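Uncharacterized HTH-type transcriptional regulator YydK (Bacillus subtilis subsp. subtilis, PDB 3BWG) probably binds DNA through an N-terminal winged helix-turn-helix domain and regulates transcription as a member of the GntR family. Local coordinates at residues 160-165 / 214-219; 122-127 / 150-155; 60-63 / 67-70. All blocks are in the same frame, centred on the assembly; numbering follows the deposited sequence.

In the fold
Interactions 1 and 2 belong to the UTRA domain, whereas interaction 3 lies in the GntR-type DNA-binding domain, on the opposite side of the chain's centre. The first two have centres about 10 Å apart and touch: Tyr-164 OH of 160-165 lies 2.7 Å from Tyr-151 O of 150-155, a probable hydrogen bond, and Tyr-164 also packs on Leu-152. Both lay segments from the region 150-167 against one antiparallel sheet, on strands 215-224 and 123-132. Interaction 3 is about 33 Å from interaction 1 and 43 Å from interaction 2, centre to centre; its Arg-70 instead meets Asp-177 in the UTRA domain of the second subunit.

Interaction 1: 160-165 / 214-219; sequences SIFHYI and QPFDYS
Apolar contact between Phe-162, Ile-165 and Phe-216 makes up most of this buried junction. The CE1 corner of the Phe-216 ring serves both helix residues: it lies 3.7 Å from Phe-162 CE1, and Ile-165 CD1 reaches the same Phe-216 CE1 at 3.7 Å. The two rings are oblique, with centroids 5.7 Å apart and planes turned by 59°; Phe-162 CE1 comes in near the plane of the Phe-216 ring, at its edge. In Phe-216, CG sits between the backbone N and the carbonyl carbon (chi1 71°), which sends the ring off the strand toward the helix.

These contacts join helix 161-167 to strand 215-224 of the antiparallel UTRA sheet. The axes of the short segments 161-165 and 215-219 run almost antiparallel and stay 11.7 Å apart, a gap bridged by side chains. Ile-173 of strand 173-184, two strands away in the sheet, touches all three apolar residues, and Phe-208 meets Phe-162 edge-to-face. With an alanine in place of Phe-216, Ile-165 CD1 would probably lose its partner on this strand and a gap would open beside CE1 of Phe-162.

The polar approach is different in kind. Asp-217 OD2 lies at the edge of the Phe-162 ring, near its plane, 3.3 Å from CE1, while the carboxylate is turned 78° from that ring; the oxygen thus faces the slightly positive ring hydrogens. At the start of the helix, Ser-160 OG accepts a weak N-capping bond from His-163 N at 3.4 Å.

Interaction 2: 122-127 / 150-155; sequences DIYYVK and TYLNNE
This is a partly buried packing contact in the UTRA domain, in which Tyr-124 of strand 123-132 lies against the segment 150-153, extended from Tyr-151 on, which leads into helix 154-157. The CA atoms of Tyr-124 and Leu-152 are 7.4 Å apart, and the space is bridged chiefly by these two side chains, which run alongside one another with opposite headings.

Leu-152 supplies a CH-pi contact: its CB stands 4.0 Å from the Tyr-124 ring centroid, only 8° off the ring normal and thus over the centre of one face. Further back, Leu-152 CD1 comes within 3.6 Å of Tyr-124 CB, so the leucine follows the tyrosine from the middle of its ring to its root. With Leu-152 CG anti to the carbonyl carbon (chi1 -72°) and CD1 extended beyond it, the branch runs back toward the strand while the tyrosine ring runs outward.

The far end of Tyr-124 meets backbone and a second aromatic residue. Its OH is 3.3 Å from Tyr-151 CA, and Tyr-151 CD1 lies at the same distance from Tyr-124 OH, on an oblique approach to the Tyr-151 ring. Thr-150 O comes in the plane of the Tyr-124 ring at its edge, 3.7 Å from CE1. Val-104 of strand 95-105 also touches the Tyr-124 side chain.

Next along the chain, Asn-153 occupies the N-cap position, its OD1 accepting from Ile-156 N. The segment before helix 154-157 is thus packed on the antiparallel sheet of the UTRA domain, consistent with the chorismate lyase-like fold of such domains.

Interaction 3: 60-63 / 67-70; sequences FQVR and IFVR
Phe-60 and Phe-68 face each other across two short antiparallel strands and account for over half of the 355 Å² buried here. Their backbones form a hydrogen-bonded pair: Phe-68 N donates to Phe-60 O at 2.8 Å, and Phe-60 N returns a bond to Phe-68 O at 2.9 Å.

Both side chains project from the same face of the sheet. The rings are near parallel, with planes 24° apart, but slid so far that they barely overlap. What lies over the Phe-60 face is instead the CB of Phe-68, a CH-pi contact 3.8 Å from the centroid and displaced toward the rim near CZ. The Phe-60 ring is carried beneath that carbon by its first torsion of 70°, CG standing between the backbone N and the carbonyl carbon. At its edge, CE1 of Phe-60 is 3.4 Å from Val-69 O.

This pairing builds the beta hairpin 59-62/66-69, the wing of the winged helix-turn-helix fold of GntR regulators. Helix 43-55 packs on the opposite face, where Leu-50 touches both Gln-61 and Ile-67, which form the adjacent non-hydrogen-bonded pair with CA atoms 4.5 Å apart.

Phe-68 has a second neighbour in Val-62, whose CG2 meets Phe-68 CE2 at 3.4 Å, the side chains crossing at about a right angle. Phe-60 also meets Phe-175 of the second subunit. Arg-70, whose CB lies at the edge of the Phe-60 ring, forms a salt bridge through NH1 with Asp-177 of the second subunit.

Interaction 1: 160-165 / 214-219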
ATOM      1  N   SER B 160      -9.172  16.507 -11.716  1.00 47.98           N
ATOM      2  CA  SER B 160      -8.179  15.432 -11.703  1.00 46.70           C
ATOM      3  C   SER B 160      -7.036  15.709 -12.668  1.00 45.01           C
ATOM      4  O   SER B 160      -7.174  15.615 -13.901  1.00 45.74           O
ATOM      5  CB  SER B 160      -8.818  14.078 -12.013  1.00 48.41           C
ATOM      6  OG  SER B 160      -7.859  13.059 -11.786  1.00 51.79           O
ATOM      7  N   ILE B 161      -5.887  16.047 -12.108  1.00 43.58           N
ATOM      8  CA  ILE B 161      -4.710  16.312 -12.931  1.00 42.87           C
ATOM      9  C   ILE B 161      -4.285  15.027 -13.709  1.00 42.19           C
ATOM     10  O   ILE B 161      -3.964  15.096 -14.879  1.00 40.60           O
ATOM     11  CB  ILE B 161      -3.536  16.907 -12.037  1.00 42.43           C
ATOM     12  CG1 ILE B 161      -3.997  18.229 -11.393  1.00 42.96           C
ATOM     13  CG2 ILE B 161      -2.216  17.084 -12.850  1.00 42.96           C
ATOM     14  CD1 ILE B 161      -3.027  18.856 -10.426  1.00 41.12           C
ATOM     15  N   PHE B 162      -4.315  13.866 -13.046  1.00 43.11           N
ATOM     16  CA  PHE B 162      -3.943  12.590 -13.669  1.00 44.17           C
ATOM     17  C   PHE B 162      -4.865  12.229 -14.791  1.00 44.43           C
ATOM     18  O   PHE B 162      -4.424  11.630 -15.770  1.00 41.13           O
ATOM     19  CB  PHE B 162      -3.953  11.454 -12.657  1.00 47.73           C
ATOM     20  CG  PHE B 162      -2.723  11.412 -11.782  1.00 49.86           C
ATOM     21  CD1 PHE B 162      -1.775  12.426 -11.821  1.00 50.23           C
ATOM     22  CD2 PHE B 162      -2.557  10.414 -10.866  1.00 52.81           C
ATOM     23  CE1 PHE B 162      -0.667  12.412 -11.009  1.00 51.69           C
ATOM     24  CE2 PHE B 162      -1.423  10.412 -10.030  1.00 52.61           C
ATOM     25  CZ  PHE B 162      -0.492  11.408 -10.128  1.00 51.13           C
ATOM     26  N   HIS B 163      -6.144  12.590 -14.642  1.00 43.90           N
ATOM     27  CA  HIS B 163      -7.064  12.448 -15.757  1.00 44.71           C
ATOM     28  C   HIS B 163      -6.601  13.168 -17.015  1.00 43.74           C
ATOM     29  O   HIS B 163      -6.642  12.568 -18.068  1.00 45.45           O
ATOM     30  CB  HIS B 163      -8.517  12.825 -15.425  1.00 46.47           C
ATOM     31  CG  HIS B 163      -9.457  12.546 -16.565  1.00 48.30           C
ATOM     32  ND1 HIS B 163      -9.967  11.288 -16.814  1.00 48.81           N
ATOM     33  CD2 HIS B 163      -9.908  13.342 -17.569  1.00 48.96           C
ATOM     34  CE1 HIS B 163     -10.730  11.330 -17.896  1.00 49.02           C
ATOM     35  NE2 HIS B 163     -10.698  12.560 -18.384  1.00 49.07           N
ATOM     36  N   TYR B 164      -6.174  14.432 -16.911  1.00 42.76           N
ATOM     37  CA  TYR B 164      -5.720  15.205 -18.075  1.00 41.66           C
ATOM     38  C   TYR B 164      -4.444  14.600 -18.658  1.00 42.70           C
ATOM     39  O   TYR B 164      -4.250  14.544 -19.873  1.00 42.17           O
ATOM     40  CB  TYR B 164      -5.506  16.680 -17.691  1.00 41.88           C
ATOM     41  CG  TYR B 164      -4.580  17.483 -18.595  1.00 41.91           C
ATOM     42  CD1 TYR B 164      -4.976  17.887 -19.901  1.00 42.93           C
ATOM     43  CD2 TYR B 164      -3.292  17.853 -18.137  1.00 43.39           C
ATOM     44  CE1 TYR B 164      -4.079  18.627 -20.745  1.00 43.10           C
ATOM     45  CE2 TYR B 164      -2.397  18.575 -18.950  1.00 43.23           C
ATOM     46  CZ  TYR B 164      -2.784  18.972 -20.243  1.00 43.67           C
ATOM     47  OH  TYR B 164      -1.865  19.733 -20.997  1.00 42.68           O
ATOM     48  N   ILE B 165      -3.580  14.160 -17.756  1.00 43.03           N
ATOM     49  CA  ILE B 165      -2.288  13.615 -18.108  1.00 44.84           C
ATOM     50  C   ILE B 165      -2.466  12.399 -18.990  1.00 45.50           C
ATOM     51  O   ILE B 165      -1.792  12.299 -20.008  1.00 46.90           O
ATOM     52  CB  ILE B 165      -1.469  13.327 -16.839  1.00 43.07           C
ATOM     53  CG1 ILE B 165      -1.130  14.683 -16.207  1.00 41.74           C
ATOM     54  CG2 ILE B 165      -0.198  12.487 -17.174  1.00 42.12           C
ATOM     55  CD1 ILE B 165      -0.217  14.618 -15.008  1.00 42.15           C
ATOM     56  N   GLN B 214      10.673   7.524 -15.716  1.00 41.90           N
ATOM     57  CA  GLN B 214      10.889   8.960 -15.559  1.00 42.12           C
ATOM     58  C   GLN B 214       9.878   9.653 -14.578  1.00 41.23           C
ATOM     59  O   GLN B 214       8.639   9.604 -14.814  1.00 40.67           O
ATOM     60  CB  GLN B 214      10.804   9.541 -16.953  1.00 41.48           C
ATOM     61  CG  GLN B 214      11.186  10.991 -17.101  1.00 43.70           C
ATOM     62  CD  GLN B 214      11.206  11.452 -18.586  1.00 43.47           C
ATOM     63  OE1 GLN B 214      11.008  10.652 -19.500  1.00 45.16           O
ATOM     64  NE2 GLN B 214      11.441  12.730 -18.808  1.00 42.67           N
ATOM     65  N   PRO B 215      10.385  10.324 -13.486  1.00 40.06           N
ATOM     66  CA  PRO B 215       9.421  11.019 -12.613  1.00 38.91           C
ATOM     67  C   PRO B 215       8.710  12.110 -13.393  1.00 38.70           C
ATOM     68  O   PRO B 215       9.310  12.707 -14.293  1.00 34.80           O
ATOM     69  CB  PRO B 215      10.297  11.676 -11.538  1.00 39.38           C
ATOM     70  CG  PRO B 215      11.614  11.004 -11.599  1.00 39.00           C
ATOM     71  CD  PRO B 215      11.778  10.515 -13.026  1.00 39.04           C
ATOM     72  N   PHE B 216       7.448  12.380 -13.047  1.00 37.48           N
ATOM     73  CA  PHE B 216       6.714  13.513 -13.648  1.00 37.47           C
ATOM     74  C   PHE B 216       6.030  14.426 -12.618  1.00 36.38           C
ATOM     75  O   PHE B 216       5.709  15.578 -12.937  1.00 36.63           O
ATOM     76  CB  PHE B 216       5.692  13.053 -14.725  1.00 37.47           C
ATOM     77  CG  PHE B 216       4.476  12.322 -14.172  1.00 36.37           C
ATOM     78  CD1 PHE B 216       3.314  13.017 -13.817  1.00 38.49           C
ATOM     79  CD2 PHE B 216       4.489  10.949 -14.039  1.00 36.91           C
ATOM     80  CE1 PHE B 216       2.186  12.374 -13.318  1.00 37.39           C
ATOM     81  CE2 PHE B 216       3.352  10.266 -13.522  1.00 36.70           C
ATOM     82  CZ  PHE B 216       2.202  11.000 -13.160  1.00 36.98           C
ATOM     83  N   ASP B 217       5.821  13.913 -11.400  1.00 35.00           N
ATOM     84  CA  ASP B 217       5.031  14.611 -10.347  1.00 36.78           C
ATOM     85  C   ASP B 217       5.598  14.279  -8.952  1.00 37.09           C
ATOM     86  O   ASP B 217       5.739  13.122  -8.601  1.00 39.84           O
ATOM     87  CB  ASP B 217       3.550  14.192 -10.483  1.00 39.30           C
ATOM     88  CG  ASP B 217       2.654  14.612  -9.290  1.00 40.49           C
ATOM     89  OD1 ASP B 217       3.029  15.402  -8.424  1.00 40.54           O
ATOM     90  OD2 ASP B 217       1.497  14.175  -9.265  1.00 43.87           O
ATOM     91  N   TYR B 218       5.997  15.298  -8.197  1.00 36.94           N
ATOM     92  CA  TYR B 218       6.369  15.172  -6.816  1.00 37.66           C
ATOM     93  C   TYR B 218       5.363  16.004  -6.065  1.00 38.92           C
ATOM     94  O   TYR B 218       5.194  17.199  -6.358  1.00 38.06           O
ATOM     95  CB  TYR B 218       7.777  15.741  -6.583  1.00 39.38           C
ATOM     96  CG  TYR B 218       8.174  15.820  -5.144  1.00 39.53           C
ATOM     97  CD1 TYR B 218       8.195  14.668  -4.349  1.00 40.04           C
ATOM     98  CD2 TYR B 218       8.564  17.035  -4.572  1.00 38.41           C
ATOM     99  CE1 TYR B 218       8.548  14.732  -3.015  1.00 39.09           C
ATOM    100  CE2 TYR B 218       8.935  17.107  -3.261  1.00 38.84           C
ATOM    101  CZ  TYR B 218       8.941  15.953  -2.489  1.00 40.91           C
ATOM    102  OH  TYR B 218       9.344  16.008  -1.161  1.00 42.16           O
ATOM    103  N   SER B 219       4.717  15.391  -5.079  1.00 39.11           N
ATOM    104  CA  SER B 219       3.736  16.099  -4.271  1.00 39.35           C
ATOM    105  C   SER B 219       4.002  15.931  -2.768  1.00 39.88           C
ATOM    106  O   SER B 219       4.605  14.928  -2.310  1.00 39.95           O
ATOM    107  CB  SER B 219       2.322  15.652  -4.650  1.00 40.08           C
ATOM    108  OG  SER B 219       2.060  14.388  -4.095  1.00 43.12           O
TER

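Interaction 2: 122-127 / 150-155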
ATOM      1  N   ASP B 122      12.181  24.089 -15.875  1.00 41.25           N
ATOM      2  CA  ASP B 122      10.877  24.608 -15.422  1.00 40.87           C
ATOM      3  C   ASP B 122       9.962  23.514 -14.850  1.00 39.73           C
ATOM      4  O   ASP B 122       9.904  22.388 -15.368  1.00 40.01           O
ATOM      5  CB  ASP B 122      10.131  25.257 -16.585  1.00 42.07           C
ATOM      6  CG  ASP B 122      10.736  26.568 -17.022  1.00 41.83           C
ATOM      7  OD1 ASP B 122      11.553  27.136 -16.271  1.00 41.88           O
ATOM      8  OD2 ASP B 122      10.367  27.046 -18.115  1.00 42.24           O
ATOM      9  N   ILE B 123       9.267  23.824 -13.768  1.00 38.05           N
ATOM     10  CA  ILE B 123       8.202  22.940 -13.299  1.00 38.60           C
ATOM     11  C   ILE B 123       6.913  23.754 -13.279  1.00 39.57           C
ATOM     12  O   ILE B 123       7.004  24.989 -13.194  1.00 39.12           O
ATOM     13  CB  ILE B 123       8.520  22.262 -11.920  1.00 37.81           C
ATOM     14  CG1 ILE B 123       8.886  23.260 -10.802  1.00 37.84           C
ATOM     15  CG2 ILE B 123       9.699  21.289 -12.082  1.00 37.74           C
ATOM     16  CD1 ILE B 123       7.735  23.707  -9.889  1.00 40.65           C
ATOM     17  N   TYR B 124       5.752  23.088 -13.413  1.00 38.30           N
ATOM     18  CA  TYR B 124       4.477  23.654 -12.947  1.00 39.16           C
ATOM     19  C   TYR B 124       4.341  23.456 -11.456  1.00 40.25           C
ATOM     20  O   TYR B 124       4.523  22.339 -10.971  1.00 39.72           O
ATOM     21  CB  TYR B 124       3.276  22.975 -13.575  1.00 39.68           C
ATOM     22  CG  TYR B 124       2.921  23.573 -14.874  1.00 39.80           C
ATOM     23  CD1 TYR B 124       3.242  22.926 -16.072  1.00 39.46           C
ATOM     24  CD2 TYR B 124       2.328  24.817 -14.920  1.00 38.38           C
ATOM     25  CE1 TYR B 124       2.926  23.499 -17.287  1.00 39.42           C
ATOM     26  CE2 TYR B 124       2.024  25.427 -16.138  1.00 39.14           C
ATOM     27  CZ  TYR B 124       2.310  24.766 -17.307  1.00 40.02           C
ATOM     28  OH  TYR B 124       1.999  25.376 -18.498  1.00 40.94           O
ATOM     29  N   TYR B 125       3.986  24.522 -10.736  1.00 39.49           N
ATOM     30  CA  TYR B 125       3.821  24.411  -9.299  1.00 40.90           C
ATOM     31  C   TYR B 125       2.370  24.553  -8.948  1.00 41.40           C
ATOM     32  O   TYR B 125       1.730  25.502  -9.376  1.00 40.92           O
ATOM     33  CB  TYR B 125       4.625  25.509  -8.594  1.00 40.54           C
ATOM     34  CG  TYR B 125       4.329  25.674  -7.121  1.00 41.15           C
ATOM     35  CD1 TYR B 125       4.889  24.798  -6.189  1.00 41.52           C
ATOM     36  CD2 TYR B 125       3.517  26.727  -6.648  1.00 41.23           C
ATOM     37  CE1 TYR B 125       4.633  24.932  -4.857  1.00 41.58           C
ATOM     38  CE2 TYR B 125       3.271  26.880  -5.283  1.00 40.73           C
ATOM     39  CZ  TYR B 125       3.831  25.959  -4.401  1.00 41.21           C
ATOM     40  OH  TYR B 125       3.649  26.037  -3.039  1.00 40.70           O
ATOM     41  N   VAL B 126       1.846  23.635  -8.146  1.00 41.15           N
ATOM     42  CA  VAL B 126       0.472  23.797  -7.695  1.00 41.57           C
ATOM     43  C   VAL B 126       0.299  23.734  -6.188  1.00 41.56           C
ATOM     44  O   VAL B 126       0.962  22.946  -5.502  1.00 41.84           O
ATOM     45  CB  VAL B 126      -0.600  22.981  -8.547  1.00 43.51           C
ATOM     46  CG1 VAL B 126       0.014  22.256  -9.716  1.00 41.55           C
ATOM     47  CG2 VAL B 126      -1.575  22.151  -7.698  1.00 43.16           C
ATOM     48  N   LYS B 127      -0.498  24.654  -5.665  1.00 38.94           N
ATOM     49  CA  LYS B 127      -0.782  24.700  -4.256  1.00 38.78           C
ATOM     50  C   LYS B 127      -2.319  24.702  -4.172  1.00 39.10           C
ATOM     51  O   LYS B 127      -2.973  25.568  -4.785  1.00 37.52           O
ATOM     52  CB  LYS B 127      -0.187  25.965  -3.639  1.00 38.34           C
ATOM     53  CG  LYS B 127      -0.423  26.049  -2.127  1.00 41.60           C
ATOM     54  CD  LYS B 127      -0.160  27.438  -1.512  1.00 42.50           C
ATOM     55  CE  LYS B 127       1.334  27.627  -1.250  1.00 44.48           C
ATOM     56  NZ  LYS B 127       1.532  28.981  -0.615  1.00 46.38           N
ATOM     57  N   THR B 150       3.115  19.515 -20.236  1.00 39.24           N
ATOM     58  CA  THR B 150       3.605  20.666 -20.978  1.00 40.75           C
ATOM     59  C   THR B 150       2.761  21.917 -20.752  1.00 40.67           C
ATOM     60  O   THR B 150       3.265  23.032 -20.922  1.00 40.90           O
ATOM     61  CB  THR B 150       3.749  20.379 -22.480  1.00 39.86           C
ATOM     62  OG1 THR B 150       2.598  19.660 -22.919  1.00 39.88           O
ATOM     63  CG2 THR B 150       5.043  19.573 -22.769  1.00 39.04           C
ATOM     64  N   TYR B 151       1.487  21.711 -20.415  1.00 40.79           N
ATOM     65  CA  TYR B 151       0.585  22.803 -20.064  1.00 41.31           C
ATOM     66  C   TYR B 151      -0.428  22.374 -18.997  1.00 42.66           C
ATOM     67  O   TYR B 151      -0.930  21.247 -19.011  1.00 43.57           O
ATOM     68  CB  TYR B 151      -0.132  23.339 -21.306  1.00 42.13           C
ATOM     69  CG  TYR B 151      -0.976  24.579 -21.030  1.00 42.02           C
ATOM     70  CD1 TYR B 151      -0.375  25.840 -20.800  1.00 41.67           C
ATOM     71  CD2 TYR B 151      -2.367  24.488 -20.960  1.00 40.99           C
ATOM     72  CE1 TYR B 151      -1.170  26.978 -20.538  1.00 41.98           C
ATOM     73  CE2 TYR B 151      -3.165  25.600 -20.723  1.00 40.28           C
ATOM     74  CZ  TYR B 151      -2.577  26.827 -20.499  1.00 41.96           C
ATOM     75  OH  TYR B 151      -3.395  27.910 -20.253  1.00 41.75           O
ATOM     76  N   LEU B 152      -0.689  23.285 -18.050  1.00 42.64           N
ATOM     77  CA  LEU B 152      -1.710  23.113 -17.032  1.00 41.13           C
ATOM     78  C   LEU B 152      -2.512  24.403 -16.932  1.00 39.97           C
ATOM     79  O   LEU B 152      -1.996  25.502 -17.179  1.00 40.63           O
ATOM     80  CB  LEU B 152      -1.083  22.760 -15.652  1.00 41.75           C
ATOM     81  CG  LEU B 152      -0.478  21.351 -15.468  1.00 41.29           C
ATOM     82  CD1 LEU B 152       0.259  21.158 -14.073  1.00 40.20           C
ATOM     83  CD2 LEU B 152      -1.560  20.300 -15.697  1.00 41.44           C
ATOM     84  N   ASN B 153      -3.788  24.292 -16.586  1.00 39.45           N
ATOM     85  CA  ASN B 153      -4.560  25.517 -16.293  1.00 38.15           C
ATOM     86  C   ASN B 153      -5.420  25.370 -15.060  1.00 38.67           C
ATOM     87  O   ASN B 153      -5.491  24.301 -14.482  1.00 37.89           O
ATOM     88  CB  ASN B 153      -5.384  26.025 -17.484  1.00 35.73           C
ATOM     89  CG  ASN B 153      -6.438  25.045 -17.934  1.00 34.17           C
ATOM     90  OD1 ASN B 153      -6.817  24.137 -17.209  1.00 34.82           O
ATOM     91  ND2 ASN B 153      -6.906  25.219 -19.153  1.00 33.65           N
ATOM     92  N   ASN B 154      -6.066  26.456 -14.657  1.00 39.53           N
ATOM     93  CA  ASN B 154      -6.889  26.410 -13.475  1.00 40.83           C
ATOM     94  C   ASN B 154      -7.907  25.275 -13.483  1.00 40.00           C
ATOM     95  O   ASN B 154      -8.078  24.597 -12.479  1.00 38.57           O
ATOM     96  CB  ASN B 154      -7.555  27.757 -13.225  1.00 42.63           C
ATOM     97  CG  ASN B 154      -7.463  28.162 -11.765  1.00 46.78           C
ATOM     98  OD1 ASN B 154      -8.470  28.156 -11.055  1.00 47.43           O
ATOM     99  ND2 ASN B 154      -6.222  28.455 -11.284  1.00 47.90           N
ATOM    100  N   GLU B 155      -8.567  25.063 -14.621  1.00 39.71           N
ATOM    101  CA  GLU B 155      -9.597  24.028 -14.724  1.00 40.86           C
ATOM    102  C   GLU B 155      -9.076  22.600 -14.450  1.00 40.71           C
ATOM    103  O   GLU B 155      -9.670  21.845 -13.678  1.00 38.86           O
ATOM    104  CB  GLU B 155     -10.325  24.108 -16.065  1.00 40.49           C
ATOM    105  CG  GLU B 155     -11.299  22.958 -16.286  1.00 42.81           C
ATOM    106  CD  GLU B 155     -12.204  23.133 -17.486  1.00 42.98           C
ATOM    107  OE1 GLU B 155     -12.132  24.165 -18.190  1.00 43.39           O
ATOM    108  OE2 GLU B 155     -13.023  22.231 -17.714  1.00 44.57           O
TER

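Interaction 3: 60-63 / 67-70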
ATOM      1  N   PHE B  60      -9.699 -13.255  -5.562  1.00 36.80           N
ATOM      2  CA  PHE B  60      -8.583 -14.167  -5.520  1.00 38.61           C
ATOM      3  C   PHE B  60      -9.072 -15.602  -5.792  1.00 40.74           C
ATOM      4  O   PHE B  60     -10.248 -15.918  -5.619  1.00 43.03           O
ATOM      5  CB  PHE B  60      -7.788 -14.060  -4.191  1.00 36.52           C
ATOM      6  CG  PHE B  60      -8.521 -14.593  -2.984  1.00 35.80           C
ATOM      7  CD1 PHE B  60      -9.430 -13.789  -2.294  1.00 35.81           C
ATOM      8  CD2 PHE B  60      -8.264 -15.874  -2.510  1.00 36.08           C
ATOM      9  CE1 PHE B  60     -10.097 -14.250  -1.166  1.00 36.37           C
ATOM     10  CE2 PHE B  60      -8.931 -16.358  -1.375  1.00 35.96           C
ATOM     11  CZ  PHE B  60      -9.846 -15.539  -0.706  1.00 35.96           C
ATOM     12  N   GLN B  61      -8.164 -16.460  -6.233  1.00 43.05           N
ATOM     13  CA  GLN B  61      -8.518 -17.823  -6.570  1.00 44.53           C
ATOM     14  C   GLN B  61      -7.697 -18.827  -5.765  1.00 44.45           C
ATOM     15  O   GLN B  61      -6.500 -18.650  -5.600  1.00 43.37           O
ATOM     16  CB  GLN B  61      -8.323 -18.024  -8.065  1.00 46.63           C
ATOM     17  CG  GLN B  61      -9.012 -16.915  -8.867  1.00 48.45           C
ATOM     18  CD  GLN B  61      -9.293 -17.316 -10.292  1.00 50.58           C
ATOM     19  OE1 GLN B  61      -8.785 -16.691 -11.226  1.00 51.35           O
ATOM     20  NE2 GLN B  61     -10.085 -18.380 -10.474  1.00 51.15           N
ATOM     21  N   VAL B  62      -8.357 -19.845  -5.219  1.00 44.61           N
ATOM     22  CA  VAL B  62      -7.648 -20.896  -4.501  1.00 46.03           C
ATOM     23  C   VAL B  62      -7.927 -22.237  -5.186  1.00 48.69           C
ATOM     24  O   VAL B  62      -9.051 -22.780  -5.116  1.00 49.10           O
ATOM     25  CB  VAL B  62      -7.935 -20.905  -2.961  1.00 45.37           C
ATOM     26  CG1 VAL B  62      -7.767 -19.516  -2.377  1.00 43.88           C
ATOM     27  CG2 VAL B  62      -9.302 -21.436  -2.640  1.00 44.64           C
ATOM     28  N   ARG B  63      -6.926 -22.745  -5.908  1.00 50.85           N
ATOM     29  CA  ARG B  63      -7.147 -23.941  -6.726  1.00 52.72           C
ATOM     30  C   ARG B  63      -7.516 -25.122  -5.832  1.00 51.93           C
ATOM     31  O   ARG B  63      -6.937 -25.316  -4.743  1.00 50.84           O
ATOM     32  CB  ARG B  63      -5.957 -24.251  -7.639  1.00 55.13           C
ATOM     33  CG  ARG B  63      -5.961 -23.494  -8.984  1.00 57.19           C
ATOM     34  CD  ARG B  63      -4.524 -23.224  -9.478  1.00 58.88           C
ATOM     35  NE  ARG B  63      -3.612 -24.370  -9.295  1.00 60.35           N
ATOM     36  CZ  ARG B  63      -2.634 -24.442  -8.380  1.00 60.76           C
ATOM     37  NH1 ARG B  63      -2.409 -23.435  -7.529  1.00 61.08           N
ATOM     38  NH2 ARG B  63      -1.872 -25.531  -8.310  1.00 60.60           N
ATOM     39  N   ILE B  67     -13.221 -19.396  -6.542  1.00 39.72           N
ATOM     40  CA  ILE B  67     -13.011 -17.978  -6.822  1.00 38.25           C
ATOM     41  C   ILE B  67     -13.730 -17.218  -5.731  1.00 37.25           C
ATOM     42  O   ILE B  67     -14.908 -17.469  -5.512  1.00 36.20           O
ATOM     43  CB  ILE B  67     -13.704 -17.530  -8.129  1.00 38.20           C
ATOM     44  CG1 ILE B  67     -13.395 -18.468  -9.306  1.00 38.58           C
ATOM     45  CG2 ILE B  67     -13.362 -16.076  -8.439  1.00 38.42           C
ATOM     46  CD1 ILE B  67     -14.570 -18.565 -10.327  1.00 37.68           C
ATOM     47  N   PHE B  68     -13.016 -16.293  -5.071  1.00 36.77           N
ATOM     48  CA  PHE B  68     -13.514 -15.560  -3.896  1.00 36.30           C
ATOM     49  C   PHE B  68     -13.333 -14.041  -4.021  1.00 35.30           C
ATOM     50  O   PHE B  68     -12.425 -13.572  -4.696  1.00 36.08           O
ATOM     51  CB  PHE B  68     -12.775 -16.071  -2.632  1.00 36.48           C
ATOM     52  CG  PHE B  68     -12.959 -17.544  -2.383  1.00 35.95           C
ATOM     53  CD1 PHE B  68     -14.023 -18.000  -1.611  1.00 35.77           C
ATOM     54  CD2 PHE B  68     -12.076 -18.477  -2.932  1.00 36.89           C
ATOM     55  CE1 PHE B  68     -14.213 -19.354  -1.394  1.00 35.93           C
ATOM     56  CE2 PHE B  68     -12.259 -19.830  -2.721  1.00 35.87           C
ATOM     57  CZ  PHE B  68     -13.327 -20.275  -1.963  1.00 36.11           C
ATOM     58  N   VAL B  69     -14.169 -13.281  -3.321  1.00 35.59           N
ATOM     59  CA  VAL B  69     -14.085 -11.826  -3.301  1.00 34.40           C
ATOM     60  C   VAL B  69     -12.842 -11.459  -2.460  1.00 34.52           C
ATOM     61  O   VAL B  69     -12.637 -12.016  -1.383  1.00 31.84           O
ATOM     62  CB  VAL B  69     -15.413 -11.180  -2.740  1.00 35.79           C
ATOM     63  CG1 VAL B  69     -15.314  -9.651  -2.633  1.00 34.33           C
ATOM     64  CG2 VAL B  69     -16.630 -11.534  -3.638  1.00 37.00           C
ATOM     65  N   ARG B  70     -12.044 -10.529  -2.974  1.00 34.44           N
ATOM     66  CA  ARG B  70     -10.791 -10.100  -2.400  1.00 36.10           C
ATOM     67  C   ARG B  70     -10.938  -8.725  -1.750  1.00 38.63           C
ATOM     68  O   ARG B  70     -10.295  -8.446  -0.727  1.00 40.58           O
ATOM     69  CB  ARG B  70      -9.701 -10.068  -3.513  1.00 36.08           C
ATOM     70  CG  ARG B  70      -8.328  -9.401  -3.154  1.00 35.84           C
ATOM     71  CD  ARG B  70      -7.638 -10.001  -1.946  1.00 33.56           C
ATOM     72  NE  ARG B  70      -6.481  -9.195  -1.470  1.00 32.51           N
ATOM     73  CZ  ARG B  70      -6.507  -8.287  -0.477  1.00 29.94           C
ATOM     74  NH1 ARG B  70      -7.621  -8.020   0.166  1.00 29.48           N
ATOM     75  NH2 ARG B  70      -5.389  -7.655  -0.108  1.00 30.36           N
TER